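Side-chain contacts in small ribosomal subunit protein bS6 (Aquifex aeolicus, PDB 2J5A), which probably binds 16S ribosomal RNA together with protein bS18 as a component of the small ribosomal subunit: residues Thr12-Lys17 against Phe84-Asp89; Gln31-Ile36 against Phe67-Lys72; Asn62-Phe67 against Asp91-Leu96. All blocks are in the same frame, centred on the assembly; numbering follows the deposited sequence.

Contact 1: Thr12-Lys17 against Phe84-Asp89; sequences TVFAVK and FQLKID. With NA (sodium ion), chain B.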
loop_
_atom_site.group_PDB
_atom_site.type_symbol
_atom_site.label_atom_id
_atom_site.label_comp_id
_atom_site.label_asym_id
_atom_site.label_seq_id
_atom_site.Cartn_x
_atom_site.Cartn_y
_atom_site.Cartn_z
ATOM N N THR A 12 -1.012 0.592 4.630
ATOM C CA THR A 12 -0.111 -0.093 3.698
ATOM C C THR A 12 0.781 0.952 3.037
ATOM O O THR A 12 0.317 2.000 2.629
ATOM C CB THR A 12 -0.900 -0.844 2.600
ATOM O OG1 THR A 12 -1.725 -1.844 3.199
ATOM C CG2 THR A 12 0.004 -1.487 1.598
ATOM N N VAL A 13 2.060 0.653 2.961
ATOM C CA VAL A 13 3.036 1.471 2.275
ATOM C C VAL A 13 3.783 0.518 1.357
ATOM O O VAL A 13 4.208 -0.548 1.791
ATOM C CB VAL A 13 4.058 2.125 3.255
ATOM C CG1 VAL A 13 5.087 2.948 2.507
ATOM C CG2 VAL A 13 3.374 2.961 4.308
ATOM N N PHE A 14 3.937 0.900 0.088
ATOM C CA PHE A 14 4.680 0.097 -0.867
ATOM C C PHE A 14 5.487 0.986 -1.819
ATOM O O PHE A 14 5.172 2.177 -2.011
ATOM C CB PHE A 14 3.752 -0.857 -1.624
ATOM C CG PHE A 14 2.712 -0.162 -2.453
ATOM C CD1 PHE A 14 1.574 0.350 -1.872
ATOM C CD2 PHE A 14 2.895 0.007 -3.835
ATOM C CE1 PHE A 14 0.622 0.987 -2.638
ATOM C CE2 PHE A 14 1.945 0.656 -4.600
ATOM C CZ PHE A 14 0.816 1.138 -4.011
ATOM N N ALA A 15 6.541 0.382 -2.382
ATOM C CA ALA A 15 7.518 1.064 -3.226
ATOM C C ALA A 15 7.523 0.419 -4.597
ATOM O O ALA A 15 7.690 -0.793 -4.712
ATOM C CB ALA A 15 8.912 0.980 -2.614
ATOM N N VAL A 16 7.322 1.237 -5.629
ATOM C CA VAL A 16 7.241 0.776 -7.026
ATOM C C VAL A 16 8.583 1.011 -7.727
ATOM O O VAL A 16 9.216 2.047 -7.513
ATOM C CB VAL A 16 6.134 1.529 -7.767
ATOM C CG1 VAL A 16 6.130 1.186 -9.237
ATOM C CG2 VAL A 16 4.791 1.252 -7.116
ATOM N N LYS A 17 9.016 0.064 -8.565
ATOM C CA LYS A 17 10.349 0.180 -9.175
ATOM C C LYS A 17 10.396 1.431 -10.063
ATOM O O LYS A 17 9.368 1.829 -10.632
ATOM C CB LYS A 17 10.824 -1.108 -9.895
ATOM C CG LYS A 17 9.995 -1.570 -11.067
ATOM C CD LYS A 17 10.677 -2.726 -11.855
ATOM C CE LYS A 17 10.948 -3.983 -11.011
ATOM N NZ LYS A 17 10.638 -5.287 -11.755
ATOM N N PHE A 84 0.568 -10.777 -0.113
ATOM C CA PHE A 84 0.887 -11.759 -1.154
ATOM C C PHE A 84 0.867 -11.094 -2.532
ATOM O O PHE A 84 1.779 -11.253 -3.322
ATOM C CB PHE A 84 -0.112 -12.916 -1.156
ATOM C CG PHE A 84 0.255 -14.029 -2.095
ATOM C CD1 PHE A 84 1.365 -14.809 -1.852
ATOM C CD2 PHE A 84 -0.494 -14.282 -3.221
ATOM C CE1 PHE A 84 1.707 -15.839 -2.697
ATOM C CE2 PHE A 84 -0.144 -15.315 -4.084
ATOM C CZ PHE A 84 0.952 -16.090 -3.811
ATOM N N GLN A 85 -0.199 -10.350 -2.793
ATOM C CA GLN A 85 -0.348 -9.603 -4.048
ATOM C C GLN A 85 0.829 -8.645 -4.311
ATOM O O GLN A 85 1.334 -8.562 -5.435
ATOM C CB GLN A 85 -1.644 -8.818 -4.001
ATOM C CG GLN A 85 -2.022 -8.138 -5.304
ATOM C CD GLN A 85 -2.722 -9.076 -6.291
ATOM O OE1 GLN A 85 -2.589 -10.312 -6.226
ATOM N NE2 GLN A 85 -3.456 -8.478 -7.226
ATOM N N LEU A 86 1.275 -7.922 -3.286
ATOM C CA LEU A 86 2.368 -6.977 -3.488
ATOM C C LEU A 86 3.700 -7.715 -3.600
ATOM O O LEU A 86 4.578 -7.288 -4.347
ATOM C CB LEU A 86 2.401 -5.905 -2.396
ATOM C CG LEU A 86 1.154 -5.008 -2.172
ATOM C CD1 LEU A 86 1.356 -4.199 -0.916
ATOM C CD2 LEU A 86 0.842 -4.093 -3.342
ATOM N N LYS A 87 3.849 -8.809 -2.853
ATOM C CA LYS A 87 4.989 -9.717 -2.988
ATOM C C LYS A 87 5.159 -10.195 -4.451
ATOM O O LYS A 87 6.198 -9.943 -5.072
ATOM C CB LYS A 87 4.847 -10.926 -2.052
ATOM C CG LYS A 87 6.123 -11.754 -1.894
ATOM C CD LYS A 87 5.956 -13.112 -1.154
ATOM C CE LYS A 87 4.934 -13.119 0.001
ATOM N NZ LYS A 87 5.323 -13.994 1.148
ATOM N N ILE A 88 4.140 -10.831 -5.013
ATOM C CA ILE A 88 4.289 -11.420 -6.338
ATOM C C ILE A 88 4.327 -10.385 -7.477
ATOM O O ILE A 88 4.918 -10.665 -8.523
ATOM C CB ILE A 88 3.238 -12.546 -6.616
ATOM C CG1 ILE A 88 1.829 -11.974 -6.802
ATOM C CG2 ILE A 88 3.266 -13.552 -5.472
ATOM C CD1 ILE A 88 0.800 -12.993 -7.207
ATOM N N ASP A 89 3.723 -9.205 -7.281
ATOM C CA ASP A 89 3.826 -8.123 -8.262
ATOM C C ASP A 89 5.273 -7.750 -8.416
ATOM O O ASP A 89 5.904 -7.265 -7.467
ATOM C CB ASP A 89 3.037 -6.885 -7.840
ATOM C CG ASP A 89 2.855 -5.892 -8.977
ATOM O OD1 ASP A 89 3.774 -5.688 -9.784
ATOM O OD2 ASP A 89 1.776 -5.306 -9.085
HETATM NA NA NA B . 6.652 -7.480 -5.435
HETATM O O HOH W 1 8.547 -8.396 -5.753
#

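Contact 2: Gln31-Ile36 against Phe67-Lys72; sequences QVKEFI and FLVQFK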
loop_
_atom_site.group_PDB
_atom_site.type_symbol
_atom_site.label_atom_id
_atom_site.label_comp_id
_atom_site.label_asym_id
_atom_site.label_seq_id
_atom_site.Cartn_x
_atom_site.Cartn_y
_atom_site.Cartn_z
ATOM N N GLN A 31 -4.732 0.482 -8.996
ATOM C CA GLN A 31 -4.905 -0.963 -8.986
ATOM C C GLN A 31 -4.806 -1.588 -7.598
ATOM O O GLN A 31 -5.523 -2.540 -7.307
ATOM C CB GLN A 31 -3.898 -1.626 -9.928
ATOM C CG GLN A 31 -4.343 -1.517 -11.392
ATOM C CD GLN A 31 -3.291 -1.955 -12.401
ATOM O OE1 GLN A 31 -2.237 -2.523 -12.046
ATOM N NE2 GLN A 31 -3.577 -1.689 -13.684
ATOM N N VAL A 32 -3.926 -1.063 -6.753
ATOM C CA VAL A 32 -3.819 -1.532 -5.390
ATOM C C VAL A 32 -5.076 -1.159 -4.606
ATOM O O VAL A 32 -5.634 -1.985 -3.891
ATOM C CB VAL A 32 -2.556 -1.004 -4.715
ATOM C CG1 VAL A 32 -2.573 -1.313 -3.179
ATOM C CG2 VAL A 32 -1.324 -1.603 -5.421
ATOM N N LYS A 33 -5.520 0.081 -4.770
ATOM C CA LYS A 33 -6.741 0.562 -4.124
ATOM C C LYS A 33 -7.967 -0.240 -4.532
ATOM O O LYS A 33 -8.835 -0.492 -3.721
ATOM C CB LYS A 33 -6.964 2.055 -4.420
ATOM C CG LYS A 33 -6.476 2.966 -3.303
ATOM C CD LYS A 33 -5.788 4.195 -3.804
ATOM C CE LYS A 33 -6.686 5.057 -4.654
ATOM N NZ LYS A 33 -5.908 5.740 -5.712
ATOM N N GLU A 34 -8.033 -0.644 -5.794
ATOM C CA GLU A 34 -9.215 -1.343 -6.286
ATOM C C GLU A 34 -9.166 -2.779 -5.786
ATOM O O GLU A 34 -10.198 -3.359 -5.477
ATOM C CB GLU A 34 -9.279 -1.274 -7.822
ATOM C CG GLU A 34 -10.680 -1.101 -8.422
ATOM C CD GLU A 34 -11.500 -0.039 -7.712
ATOM O OE1 GLU A 34 -10.971 1.086 -7.512
ATOM O OE2 GLU A 34 -12.660 -0.352 -7.333
ATOM N N PHE A 35 -7.967 -3.350 -5.697
ATOM C CA PHE A 35 -7.776 -4.654 -5.076
ATOM C C PHE A 35 -8.263 -4.637 -3.622
ATOM O O PHE A 35 -9.029 -5.497 -3.195
ATOM C CB PHE A 35 -6.301 -5.037 -5.141
ATOM C CG PHE A 35 -5.968 -6.319 -4.449
ATOM C CD1 PHE A 35 -5.843 -7.498 -5.163
ATOM C CD2 PHE A 35 -5.758 -6.350 -3.066
ATOM C CE1 PHE A 35 -5.521 -8.679 -4.511
ATOM C CE2 PHE A 35 -5.435 -7.536 -2.416
ATOM C CZ PHE A 35 -5.311 -8.690 -3.132
ATOM N N ILE A 36 -7.826 -3.641 -2.861
ATOM C CA ILE A 36 -8.273 -3.511 -1.484
ATOM C C ILE A 36 -9.799 -3.388 -1.437
ATOM O O ILE A 36 -10.443 -4.061 -0.625
ATOM C CB ILE A 36 -7.626 -2.312 -0.779
ATOM C CG1 ILE A 36 -6.106 -2.503 -0.691
ATOM C CG2 ILE A 36 -8.238 -2.134 0.620
ATOM C CD1 ILE A 36 -5.354 -1.263 -0.309
ATOM N N PHE A 67 3.982 4.996 -2.258
ATOM C CA PHE A 67 2.596 5.327 -1.984
ATOM C C PHE A 67 2.200 4.791 -0.598
ATOM O O PHE A 67 2.764 3.820 -0.115
ATOM C CB PHE A 67 1.646 4.722 -3.032
ATOM C CG PHE A 67 1.854 5.225 -4.439
ATOM C CD1 PHE A 67 1.353 6.458 -4.831
ATOM C CD2 PHE A 67 2.500 4.443 -5.387
ATOM C CE1 PHE A 67 1.521 6.911 -6.094
ATOM C CE2 PHE A 67 2.663 4.904 -6.682
ATOM C CZ PHE A 67 2.185 6.152 -7.030
ATOM N N LEU A 68 1.179 5.409 -0.005
ATOM C CA LEU A 68 0.633 5.021 1.297
ATOM C C LEU A 68 -0.876 5.076 1.219
ATOM O O LEU A 68 -1.428 6.059 0.716
ATOM C CB LEU A 68 1.113 5.989 2.401
ATOM C CG LEU A 68 0.699 5.742 3.862
ATOM C CD1 LEU A 68 1.728 6.368 4.782
ATOM C CD2 LEU A 68 -0.725 6.240 4.196
ATOM N N VAL A 69 -1.531 4.027 1.728
ATOM C CA VAL A 69 -3.000 3.974 1.797
ATOM C C VAL A 69 -3.451 3.428 3.176
ATOM O O VAL A 69 -2.839 2.508 3.739
ATOM C CB VAL A 69 -3.612 3.185 0.579
ATOM C CG1 VAL A 69 -3.397 1.706 0.701
ATOM C CG2 VAL A 69 -5.120 3.496 0.402
ATOM N N GLN A 70 -4.473 4.057 3.741
ATOM C CA GLN A 70 -5.121 3.548 4.944
ATOM C C GLN A 70 -6.505 3.083 4.567
ATOM O O GLN A 70 -7.147 3.627 3.641
ATOM C CB GLN A 70 -5.213 4.588 6.059
ATOM C CG GLN A 70 -3.886 5.218 6.445
ATOM C CD GLN A 70 -4.057 6.289 7.494
ATOM O OE1 GLN A 70 -5.089 6.953 7.543
ATOM N NE2 GLN A 70 -3.050 6.452 8.358
ATOM N N PHE A 71 -6.938 2.039 5.250
ATOM C CA PHE A 71 -8.211 1.427 4.949
ATOM C C PHE A 71 -8.754 0.701 6.175
ATOM O O PHE A 71 -8.019 0.438 7.137
ATOM C CB PHE A 71 -8.096 0.497 3.733
ATOM C CG PHE A 71 -7.233 -0.727 3.957
ATOM C CD1 PHE A 71 -5.861 -0.671 3.770
ATOM C CD2 PHE A 71 -7.803 -1.942 4.307
ATOM C CE1 PHE A 71 -5.062 -1.797 3.963
ATOM C CE2 PHE A 71 -7.017 -3.082 4.513
ATOM C CZ PHE A 71 -5.635 -3.003 4.332
ATOM N N LYS A 72 -10.061 0.441 6.147
ATOM C CA LYS A 72 -10.725 -0.329 7.196
ATOM C C LYS A 72 -11.411 -1.540 6.575
ATOM O O LYS A 72 -11.810 -1.508 5.418
ATOM C CB LYS A 72 -11.691 0.539 8.013
ATOM C CG LYS A 72 -12.879 1.153 7.266
ATOM C CD LYS A 72 -13.786 1.916 8.269
ATOM C CE LYS A 72 -14.827 2.816 7.612
ATOM N NZ LYS A 72 -15.348 3.830 8.605
#

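Contact 3: Asn62-Phe67 against Asp91-Leu96; sequences NNARYF and DVIRWL. With NA (sodium ion), chain B.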
loop_
_atom_site.group_PDB
_atom_site.type_symbol
_atom_site.label_atom_id
_atom_site.label_comp_id
_atom_site.label_asym_id
_atom_site.label_seq_id
_atom_site.Cartn_x
_atom_site.Cartn_y
_atom_site.Cartn_z
ATOM N N ASN A 62 18.182 2.146 -6.656
ATOM C CA ASN A 62 18.580 3.038 -5.565
ATOM C C ASN A 62 17.482 4.007 -5.198
ATOM O O ASN A 62 17.604 4.710 -4.207
ATOM C CB ASN A 62 19.805 3.868 -5.975
ATOM C CG ASN A 62 21.005 3.012 -6.305
ATOM O OD1 ASN A 62 21.340 2.078 -5.569
ATOM N ND2 ASN A 62 21.675 3.336 -7.411
ATOM N N ASN A 63 16.447 4.083 -6.035
ATOM C CA ASN A 63 15.301 4.961 -5.805
ATOM C C ASN A 63 14.026 4.142 -6.007
ATOM O O ASN A 63 14.073 3.054 -6.583
ATOM C CB ASN A 63 15.313 6.141 -6.795
ATOM C CG ASN A 63 16.554 7.016 -6.667
ATOM O OD1 ASN A 63 16.640 7.903 -5.782
ATOM N ND2 ASN A 63 17.531 6.775 -7.540
ATOM N N ALA A 64 12.892 4.664 -5.553
ATOM C CA ALA A 64 11.599 4.007 -5.789
ATOM C C ALA A 64 10.438 4.962 -5.564
ATOM O O ALA A 64 10.585 5.954 -4.875
ATOM C CB ALA A 64 11.459 2.775 -4.883
ATOM N N ARG A 65 9.284 4.642 -6.138
ATOM C CA ARG A 65 8.080 5.441 -5.952
ATOM C C ARG A 65 7.219 4.909 -4.779
ATOM O O ARG A 65 6.717 3.775 -4.828
ATOM C CB ARG A 65 7.256 5.459 -7.242
ATOM C CG ARG A 65 5.949 6.230 -7.120
ATOM C CD ARG A 65 6.169 7.678 -6.697
ATOM N NE ARG A 65 5.008 8.476 -7.057
ATOM C CZ ARG A 65 4.788 8.977 -8.274
ATOM N NH1 ARG A 65 5.654 8.789 -9.259
ATOM N NH2 ARG A 65 3.693 9.682 -8.495
ATOM N N TYR A 66 7.028 5.754 -3.763
ATOM C CA TYR A 66 6.328 5.382 -2.548
ATOM C C TYR A 66 4.923 5.906 -2.522
ATOM O O TYR A 66 4.703 7.098 -2.715
ATOM C CB TYR A 66 7.059 5.911 -1.306
ATOM C CG TYR A 66 8.206 5.045 -0.825
ATOM C CD1 TYR A 66 9.484 5.232 -1.314
ATOM C CD2 TYR A 66 8.014 4.069 0.124
ATOM C CE1 TYR A 66 10.550 4.456 -0.883
ATOM C CE2 TYR A 66 9.071 3.291 0.572
ATOM C CZ TYR A 66 10.338 3.501 0.059
ATOM O OH TYR A 66 11.396 2.752 0.486
ATOM N N PHE A 67 3.982 4.996 -2.258
ATOM C CA PHE A 67 2.596 5.327 -1.984
ATOM C C PHE A 67 2.200 4.791 -0.598
ATOM O O PHE A 67 2.764 3.820 -0.115
ATOM C CB PHE A 67 1.646 4.722 -3.032
ATOM C CG PHE A 67 1.854 5.225 -4.439
ATOM C CD1 PHE A 67 1.353 6.458 -4.831
ATOM C CD2 PHE A 67 2.500 4.443 -5.387
ATOM C CE1 PHE A 67 1.521 6.911 -6.094
ATOM C CE2 PHE A 67 2.663 4.904 -6.682
ATOM C CZ PHE A 67 2.185 6.152 -7.030
ATOM N N ASP A 91 6.634 -5.423 -10.155
ATOM C CA ASP A 91 6.817 -3.982 -10.170
ATOM C C ASP A 91 6.917 -3.372 -8.763
ATOM O O ASP A 91 7.429 -2.280 -8.616
ATOM C CB ASP A 91 5.658 -3.316 -10.904
ATOM C CG ASP A 91 5.521 -3.767 -12.356
ATOM O OD1 ASP A 91 6.551 -4.104 -13.010
ATOM O OD2 ASP A 91 4.356 -3.738 -12.846
ATOM N N VAL A 92 6.422 -4.070 -7.740
ATOM C CA VAL A 92 6.413 -3.565 -6.372
ATOM C C VAL A 92 7.566 -4.167 -5.622
ATOM O O VAL A 92 7.600 -5.368 -5.394
ATOM C CB VAL A 92 5.081 -3.894 -5.683
ATOM C CG1 VAL A 92 5.142 -3.603 -4.157
ATOM C CG2 VAL A 92 3.945 -3.150 -6.382
ATOM N N ILE A 93 8.537 -3.354 -5.246
ATOM C CA ILE A 93 9.804 -3.896 -4.783
ATOM C C ILE A 93 9.906 -3.812 -3.281
ATOM O O ILE A 93 10.882 -4.244 -2.689
ATOM C CB ILE A 93 11.038 -3.227 -5.512
ATOM C CG1 ILE A 93 11.109 -1.703 -5.266
ATOM C CG2 ILE A 93 10.983 -3.534 -7.018
ATOM C CD1 ILE A 93 12.360 -1.024 -5.873
ATOM N N ARG A 94 8.884 -3.240 -2.667
ATOM C CA ARG A 94 8.818 -3.131 -1.234
ATOM C C ARG A 94 7.363 -2.907 -0.794
ATOM O O ARG A 94 6.619 -2.158 -1.424
ATOM C CB ARG A 94 9.725 -2.001 -0.759
ATOM C CG ARG A 94 10.103 -2.186 0.663
ATOM C CD ARG A 94 10.893 -1.050 1.187
ATOM N NE ARG A 94 11.077 -1.224 2.614
ATOM C CZ ARG A 94 11.430 -0.255 3.455
ATOM N NH1 ARG A 94 11.647 0.983 3.029
ATOM N NH2 ARG A 94 11.563 -0.532 4.740
ATOM N N TRP A 95 6.962 -3.596 0.269
ATOM C CA TRP A 95 5.588 -3.542 0.764
ATOM C C TRP A 95 5.605 -3.675 2.287
ATOM O O TRP A 95 6.432 -4.396 2.838
ATOM C CB TRP A 95 4.702 -4.604 0.073
ATOM C CG TRP A 95 5.186 -5.993 0.209
ATOM C CD1 TRP A 95 4.728 -6.928 1.079
ATOM C CD2 TRP A 95 6.258 -6.611 -0.522
ATOM N NE1 TRP A 95 5.436 -8.096 0.935
ATOM C CE2 TRP A 95 6.383 -7.926 -0.041
ATOM C CE3 TRP A 95 7.114 -6.182 -1.542
ATOM C CZ2 TRP A 95 7.334 -8.809 -0.524
ATOM C CZ3 TRP A 95 8.069 -7.079 -2.044
ATOM C CH2 TRP A 95 8.166 -8.373 -1.536
ATOM N N LEU A 96 4.744 -2.925 2.960
ATOM C CA LEU A 96 4.685 -2.909 4.419
ATOM C C LEU A 96 3.232 -2.722 4.856
ATOM O O LEU A 96 2.554 -1.800 4.409
ATOM C CB LEU A 96 5.498 -1.764 4.992
ATOM C CG LEU A 96 6.925 -1.550 4.487
ATOM C CD1 LEU A 96 7.348 -0.143 4.840
ATOM C CD2 LEU A 96 7.907 -2.595 5.060
HETATM NA NA NA B . 6.652 -7.480 -5.435
HETATM O O HOH W 1 8.547 -8.396 -5.753
#

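Contact 1: Thr12-Lys17 against Phe84-Asp89
Leu86, near the end of helix 78-88, drops its side chain onto Thr12 and Phe14 of strand 8-16, and this one leucine carries the whole helix side of the contact. Its CB does not yet reach Thr12-Lys17 and lies against Trp95 of strand 92-100. CG, set anti to the carbonyl carbon (chi1 -58°), is the fork from which the two methyls spread over the strand. CD1 continues the extended line of the chain and meets Thr12 tip to tip, 3.9 Å from Thr12 CG2. The same methyl rests 4.2 Å from Phe14 CB, bridging two residues that point to the same side of the strand. CD2 turns the other way: it sits over one face of the Phe14 ring, 4.4 Å from Phe14 CG, and also touches Val32 of helix 22-38.

Thr12 divides its two branches between the leucine and a polar partner. CG2, the apolar arm, lies anti to the backbone N and faces the leucine, while OG1 is hydrogen-bonded to Asn97 OD1, so the buried hydroxyl is satisfied without disturbing the apolar seam.

Where the helix runs out, two carbonyls of its final turn and that of Asp89 just beyond bind a sodium ion: Leu86 O at 2.4 Å, Lys87 O at 2.5 Å and Asp89 O at 2.2 Å, joined by Val92 O and a water. Asp89, the first residue to leave helical geometry, accepts from Asp91 N through OD1 and forms a salt bridge from OD2 to Lys28. The arrangement is that of a helix packed on a central strand of an antiparallel sheet in the ferredoxin-like fold of bS6, with a metal-bound turn leading from the helix into the edge strand.

Contact 2: Gln31-Ile36 against Phe67-Lys72
This is a buried, apolar helix-on-sheet contact: helix 22-38 lies along strand 63-73, nearly parallel to it, the axes of 31-36 and 67-72 running 16° apart and 10.3 Å from each other at closest. Ile36 does most of the work with its two methyl-bearing branches. CG2, anti to the backbone N, stands over one face of the Phe71 ring in a CH-pi contact, 4.0 Å from the ring centroid and 23° off its normal, displaced toward the CD2 side. The longer branch passes alongside Val69 in the opposite sense and brings Ile36 CD1 to 3.7 Å from Val69 CG1. Cut back to an alanine, Ile36 would probably leave that face of Phe71 and Val69 CG1 without this cover and open a gap beneath the helix. One turn earlier, Lys33 adds only its aliphatic part, CG lying 4.0 Å from Val69 CG2; its bent chain then carries NZ to salt bridges with Glu30 and Glu46 and to a cation-pi contact with Phe29. A helix laid along a strand, with its apolar branches against the sheet, is characteristic of the ferredoxin-like alpha/beta sandwich of bS6.

Contact 3: Asn62-Phe67 against Asp91-Leu96
Tyr66 and Arg94 meet through a single hydrogen bond that reaches across strand 8-16, which runs between their own strands. Arg94 NH1 donates to Tyr66 OH over 3.1 Å, with an N-H...O angle of 148°, so the bond is moderately bent. The hydroxyl lies at the edge of the guanidinium, only 5° out of its plane, whereas the phenol ring and the guanidinium stand almost perpendicular, at 86°. Arg94 gets there by stretching: CG is anti to the backbone N and the chain stays extended to NE, bringing CD to 3.9 Å from Tyr66 OH on the way.

The second touch is apolar. Ile93 reaches out with CD1 to the methyl of Ala64, 4.0 Å from its CB, and its side chain also packs on Ile58, Gln59 and Lys17.

Between them lies Ala15 of the intervening strand, which touches Ala64, Tyr66 and Arg94; its small side chain probably leaves room for the flanking groups to meet. Ile93 and Arg94 form a classic beta bulge opposite Ala15, both residues facing it, so that two consecutive side chains point toward strand 63-73 beyond. Strands 63-73 and 92-100 run in the same general direction on either side of 8-16, joined through helix 78-88: a split beta-alpha-beta unit of the ferredoxin-like fold.

Further out, Leu96 CD1 lies over one face of the Arg94 guanidinium, 4.2 Å above its plane and offset toward the rim. At the start of the strand Val92 O binds the sodium ion at 2.3 Å, completing a site otherwise made by carbonyls at the end of helix 78-88 and a water. The Trp95 ring comes close to the metal as well, CZ3 at 3.7 Å, while it packs against Leu86, Lys87 and Asp83 of that helix.

Overall arrangement
Contacts 1 and 2 are the buried ones: each lays a helix, 78-88 or 22-38, on one of two neighbouring strands, 8-16 and 63-73, through apolar branches and a phenylalanine face. Backbone pairing of Thr12 with Val69 and of Phe14 with Phe67 ties their strands together, and Val32 bridges the helices by touching Leu86. Contact 3 is only partly buried; it joins the strands that flank 8-16, and there an arginine-tyrosine hydrogen bond joins a small apolar touch, in place of packing on an aromatic face. It shares strand 63-73 with contact 2, while the sodium ion, bound by carbonyls from contacts 1 and 3, pins the end of helix 78-88 to the beginning of strand 92-100.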